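Local coordinates for protein host Factor for Q beta (Staphylococcus aureus, PDB 1KQ1) that binds RNA as a hexameric, Sm-like regulator of translation, probably acting on mRNAs and small RNAs, at residues M32-V43 with L46-K57. Residues are numbered along the deposited sequence; the frame is centred on the assembly and turned at random.
Sequences MKGVIEEYDKYV and LNSQGKQHLIYK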
loop_
_atom_site.group_PDB
_atom_site.type_symbol
_atom_site.label_atom_id
_atom_site.label_comp_id
_atom_site.label_asym_id
_atom_site.label_seq_id
_atom_site.Cartn_x
_atom_site.Cartn_y
_atom_site.Cartn_z
ATOM N N MET C 32 -11.183 10.542 10.518
ATOM C CA MET C 32 -11.934 10.289 11.764
ATOM C C MET C 32 -11.314 11.239 12.789
ATOM O O MET C 32 -10.147 11.560 12.678
ATOM C CB MET C 32 -11.744 8.849 12.267
ATOM C CG MET C 32 -12.386 7.739 11.379
ATOM S SD MET C 32 -12.123 6.039 12.022
ATOM C CE MET C 32 -12.912 5.040 10.684
ATOM N N LYS C 33 -12.077 11.683 13.790
ATOM C CA LYS C 33 -11.531 12.579 14.830
ATOM C C LYS C 33 -11.730 11.925 16.195
ATOM O O LYS C 33 -12.709 11.216 16.432
ATOM C CB LYS C 33 -12.225 13.941 14.776
ATOM C CG LYS C 33 -11.540 15.026 15.588
ATOM C CD LYS C 33 -12.280 16.352 15.421
ATOM C CE LYS C 33 -11.480 17.532 15.967
ATOM N NZ LYS C 33 -12.069 18.858 15.625
ATOM N N GLY C 34 -10.796 12.141 17.114
ATOM C CA GLY C 34 -10.912 11.520 18.419
ATOM C C GLY C 34 -9.698 11.818 19.277
ATOM O O GLY C 34 -8.875 12.675 18.934
ATOM N N VAL C 35 -9.622 11.092 20.378
ATOM C CA VAL C 35 -8.515 11.241 21.306
ATOM C C VAL C 35 -7.679 9.974 21.257
ATOM O O VAL C 35 -8.227 8.856 21.328
ATOM C CB VAL C 35 -9.026 11.407 22.753
ATOM C CG1 VAL C 35 -7.846 11.376 23.718
ATOM C CG2 VAL C 35 -9.773 12.721 22.888
ATOM N N ILE C 36 -6.363 10.145 21.138
ATOM C CA ILE C 36 -5.485 9.004 21.154
ATOM C C ILE C 36 -5.341 8.561 22.619
ATOM O O ILE C 36 -4.805 9.300 23.487
ATOM C CB ILE C 36 -4.143 9.356 20.526
ATOM C CG1 ILE C 36 -4.357 9.683 19.047
ATOM C CG2 ILE C 36 -3.153 8.209 20.735
ATOM C CD1 ILE C 36 -3.116 10.231 18.311
ATOM N N GLU C 37 -5.823 7.371 22.909
ATOM C CA GLU C 37 -5.746 6.808 24.251
ATOM C C GLU C 37 -4.469 6.044 24.464
ATOM O O GLU C 37 -3.883 6.083 25.559
ATOM C CB GLU C 37 -6.925 5.878 24.514
ATOM C CG GLU C 37 -8.254 6.592 24.475
ATOM C CD GLU C 37 -8.322 7.739 25.466
ATOM O OE1 GLU C 37 -7.628 7.661 26.504
ATOM O OE2 GLU C 37 -9.068 8.708 25.209
ATOM N N GLU C 38 -4.033 5.320 23.442
ATOM C CA GLU C 38 -2.807 4.559 23.523
ATOM C C GLU C 38 -2.347 4.314 22.108
ATOM O O GLU C 38 -3.130 4.459 21.173
ATOM C CB GLU C 38 -3.067 3.197 24.166
ATOM C CG GLU C 38 -3.843 3.225 25.450
ATOM C CD GLU C 38 -4.163 1.835 25.934
ATOM O OE1 GLU C 38 -3.219 1.022 26.073
ATOM O OE2 GLU C 38 -5.358 1.558 26.177
ATOM N N TYR C 39 -1.084 3.933 21.958
ATOM C CA TYR C 39 -0.548 3.625 20.634
ATOM C C TYR C 39 0.720 2.811 20.801
ATOM O O TYR C 39 1.324 2.786 21.886
ATOM C CB TYR C 39 -0.245 4.934 19.883
ATOM C CG TYR C 39 0.918 5.730 20.460
ATOM C CD1 TYR C 39 2.229 5.428 20.113
ATOM C CD2 TYR C 39 0.709 6.724 21.426
ATOM C CE1 TYR C 39 3.308 6.069 20.699
ATOM C CE2 TYR C 39 1.813 7.372 22.027
ATOM C CZ TYR C 39 3.094 7.038 21.656
ATOM O OH TYR C 39 4.200 7.694 22.221
ATOM N N ASP C 40 1.118 2.104 19.747
ATOM C CA ASP C 40 2.388 1.397 19.786
ATOM C C ASP C 40 2.937 1.359 18.365
ATOM O O ASP C 40 2.470 2.124 17.509
ATOM C CB ASP C 40 2.253 -0.004 20.403
ATOM C CG ASP C 40 1.377 -0.968 19.587
ATOM O OD1 ASP C 40 1.110 -0.733 18.373
ATOM O OD2 ASP C 40 0.960 -2.000 20.171
ATOM N N LYS C 41 3.908 0.493 18.087
ATOM C CA LYS C 41 4.482 0.505 16.750
ATOM C C LYS C 41 3.516 0.140 15.643
ATOM O O LYS C 41 3.782 0.468 14.498
ATOM C CB LYS C 41 5.682 -0.439 16.649
ATOM C CG LYS C 41 6.246 -0.511 15.244
ATOM C CD LYS C 41 6.695 0.861 14.764
ATOM C CE LYS C 41 6.637 0.951 13.253
ATOM N NZ LYS C 41 5.290 1.380 12.789
ATOM N N TYR C 42 2.412 -0.496 15.965
ATOM C CA TYR C 42 1.537 -0.917 14.870
ATOM C C TYR C 42 0.165 -0.315 14.867
ATOM O O TYR C 42 -0.450 -0.205 13.790
ATOM C CB TYR C 42 1.364 -2.432 14.884
ATOM C CG TYR C 42 2.641 -3.169 14.646
ATOM C CD1 TYR C 42 3.416 -2.890 13.524
ATOM C CD2 TYR C 42 3.095 -4.121 15.549
ATOM C CE1 TYR C 42 4.623 -3.538 13.301
ATOM C CE2 TYR C 42 4.310 -4.781 15.337
ATOM C CZ TYR C 42 5.067 -4.481 14.209
ATOM O OH TYR C 42 6.274 -5.117 13.986
ATOM N N VAL C 43 -0.331 0.060 16.035
ATOM C CA VAL C 43 -1.679 0.579 16.112
ATOM C C VAL C 43 -1.835 1.833 16.945
ATOM O O VAL C 43 -0.935 2.233 17.674
ATOM C CB VAL C 43 -2.668 -0.492 16.665
ATOM C CG1 VAL C 43 -2.631 -1.753 15.758
ATOM C CG2 VAL C 43 -2.268 -0.914 18.094
ATOM N N LEU C 46 -8.080 5.055 19.106
ATOM C CA LEU C 46 -8.709 6.376 19.013
ATOM C C LEU C 46 -10.101 6.329 19.585
ATOM O O LEU C 46 -10.922 5.541 19.154
ATOM C CB LEU C 46 -8.747 6.864 17.549
ATOM C CG LEU C 46 -9.131 8.330 17.287
ATOM C CD1 LEU C 46 -7.950 9.222 17.687
ATOM C CD2 LEU C 46 -9.517 8.521 15.836
ATOM N N ASN C 47 -10.343 7.176 20.585
ATOM C CA ASN C 47 -11.621 7.260 21.287
ATOM C C ASN C 47 -12.389 8.384 20.617
ATOM O O ASN C 47 -11.989 9.562 20.635
ATOM C CB ASN C 47 -11.310 7.554 22.762
ATOM C CG ASN C 47 -12.541 7.909 23.585
ATOM O OD1 ASN C 47 -12.448 8.095 24.805
ATOM N ND2 ASN C 47 -13.681 8.025 22.937
ATOM N N SER C 48 -13.472 8.004 19.949
ATOM C CA SER C 48 -14.268 8.969 19.228
ATOM C C SER C 48 -15.642 9.010 19.864
ATOM O O SER C 48 -15.914 8.289 20.825
ATOM C CB SER C 48 -14.411 8.567 17.754
ATOM O OG SER C 48 -13.147 8.618 17.102
ATOM N N GLN C 49 -16.494 9.850 19.304
ATOM C CA GLN C 49 -17.851 10.004 19.811
ATOM C C GLN C 49 -18.696 8.758 19.536
ATOM O O GLN C 49 -19.009 8.436 18.385
ATOM C CB GLN C 49 -18.505 11.245 19.188
ATOM C CG GLN C 49 -18.609 11.265 17.657
ATOM C CD GLN C 49 -17.305 11.632 16.938
ATOM O OE1 GLN C 49 -17.301 11.862 15.725
ATOM N NE2 GLN C 49 -16.198 11.679 17.679
ATOM N N GLY C 50 -19.051 8.053 20.601
ATOM C CA GLY C 50 -19.854 6.852 20.454
ATOM C C GLY C 50 -19.131 5.697 19.777
ATOM O O GLY C 50 -19.734 4.645 19.567
ATOM N N LYS C 51 -17.844 5.871 19.458
ATOM C CA LYS C 51 -17.080 4.817 18.789
ATOM C C LYS C 51 -15.656 4.655 19.329
ATOM O O LYS C 51 -15.027 5.627 19.744
ATOM C CB LYS C 51 -16.989 5.123 17.279
ATOM C CG LYS C 51 -18.316 5.273 16.561
ATOM C CD LYS C 51 -18.725 3.986 15.882
ATOM C CE LYS C 51 -20.010 4.171 15.080
ATOM N NZ LYS C 51 -21.179 4.474 15.956
ATOM N N GLN C 52 -15.158 3.422 19.354
ATOM C CA GLN C 52 -13.770 3.192 19.767
ATOM C C GLN C 52 -13.135 2.602 18.519
ATOM O O GLN C 52 -13.673 1.661 17.928
ATOM C CB GLN C 52 -13.690 2.223 20.952
ATOM C CG GLN C 52 -12.291 1.724 21.328
ATOM C CD GLN C 52 -11.328 2.821 21.731
ATOM O OE1 GLN C 52 -11.692 3.760 22.442
ATOM N NE2 GLN C 52 -10.083 2.694 21.293
ATOM N N HIS C 53 -12.004 3.162 18.100
ATOM C CA HIS C 53 -11.351 2.658 16.898
ATOM C C HIS C 53 -9.953 2.163 17.173
ATOM O O HIS C 53 -9.156 2.810 17.874
ATOM C CB HIS C 53 -11.200 3.750 15.853
ATOM C CG HIS C 53 -12.445 4.530 15.569
ATOM N ND1 HIS C 53 -13.415 4.077 14.702
ATOM C CD2 HIS C 53 -12.825 5.775 15.942
ATOM C CE1 HIS C 53 -14.338 5.008 14.551
ATOM N NE2 HIS C 53 -14.004 6.049 15.291
ATOM N N LEU C 54 -9.610 1.022 16.599
ATOM C CA LEU C 54 -8.246 0.515 16.711
ATOM C C LEU C 54 -7.749 0.644 15.247
ATOM O O LEU C 54 -8.225 -0.084 14.365
ATOM C CB LEU C 54 -8.227 -0.953 17.126
ATOM C CG LEU C 54 -6.828 -1.526 17.247
ATOM C CD1 LEU C 54 -6.066 -0.731 18.348
ATOM C CD2 LEU C 54 -6.927 -3.016 17.577
ATOM N N ILE C 55 -6.803 1.551 15.027
ATOM C CA ILE C 55 -6.325 1.909 13.673
ATOM C C ILE C 55 -4.946 1.404 13.401
ATOM O O ILE C 55 -4.040 1.507 14.254
ATOM C CB ILE C 55 -6.312 3.452 13.547
ATOM C CG1 ILE C 55 -7.710 4.040 13.804
ATOM C CG2 ILE C 55 -5.835 3.847 12.191
ATOM C CD1 ILE C 55 -7.662 5.613 14.008
ATOM N N TYR C 56 -4.756 0.805 12.229
ATOM C CA TYR C 56 -3.408 0.401 11.894
ATOM C C TYR C 56 -2.600 1.583 11.356
ATOM O O TYR C 56 -3.049 2.323 10.456
ATOM C CB TYR C 56 -3.367 -0.726 10.825
ATOM C CG TYR C 56 -3.683 -2.092 11.348
ATOM C CD1 TYR C 56 -2.826 -2.740 12.229
ATOM C CD2 TYR C 56 -4.860 -2.728 10.964
ATOM C CE1 TYR C 56 -3.157 -3.994 12.730
ATOM C CE2 TYR C 56 -5.185 -4.001 11.451
ATOM C CZ TYR C 56 -4.321 -4.605 12.339
ATOM O OH TYR C 56 -4.661 -5.832 12.878
ATOM N N LYS C 57 -1.387 1.776 11.912
ATOM C CA LYS C 57 -0.568 2.854 11.396
ATOM C C LYS C 57 -0.305 2.714 9.894
ATOM O O LYS C 57 -0.117 3.710 9.183
ATOM C CB LYS C 57 0.788 2.925 12.142
ATOM C CG LYS C 57 0.759 3.654 13.479
ATOM C CD LYS C 57 2.205 3.768 14.007
ATOM C CE LYS C 57 2.310 4.632 15.276
ATOM N NZ LYS C 57 3.742 4.699 15.836
HETATM O O HOH W 1 -14.666 10.529 14.079
#
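Met-32 SD sits over one face of the His-53 ring, 3.6 Å from its centroid and 13° off the normal. This is a Met-aromatic contact. The extended methionine chain carries the sulfur there. Ser-48 OG lies in plane at the edge of the same ring. His-53 ND1 is hydrogen-bonded to Thr-64 OG1 of a second subunit, which probably helps fix the ring's rotation. On Tyr-56, Val-43 CG1 approaches CD1 obliquely at 3.7 Å, while Tyr-42 O lies near the ring plane at its edge.

Ser-48 OG donates to Lys-33 O (2.7 Å) from above the carbonyl plane. Val-35 and Asn-47 form an antiparallel hydrogen-bonded pair; the bond from Asn-47 N to Val-35 O is nearly straight at 177°. Leu-46 CD1 lies 3.5 Å from Gly-34 C; the glycine has no side chain, and a CB there would run into Leu-46 CG, Asn-47 O and Ser-48 OG. Lys-57 N donates to Tyr-42 O (2.9 Å). Asp-40 OD1 accepts from both Tyr-42 N and Val-43 N, an Asx motif that holds the bend leading into Val-43.

The segments belong to the bent antiparallel sheet of the Sm fold. Strand 43-48 lies between 31-39 and 51-56. Helix 7-17 packs on Ile-36 and Lys-57, and strand 51-56 continues the sheet into the second subunit.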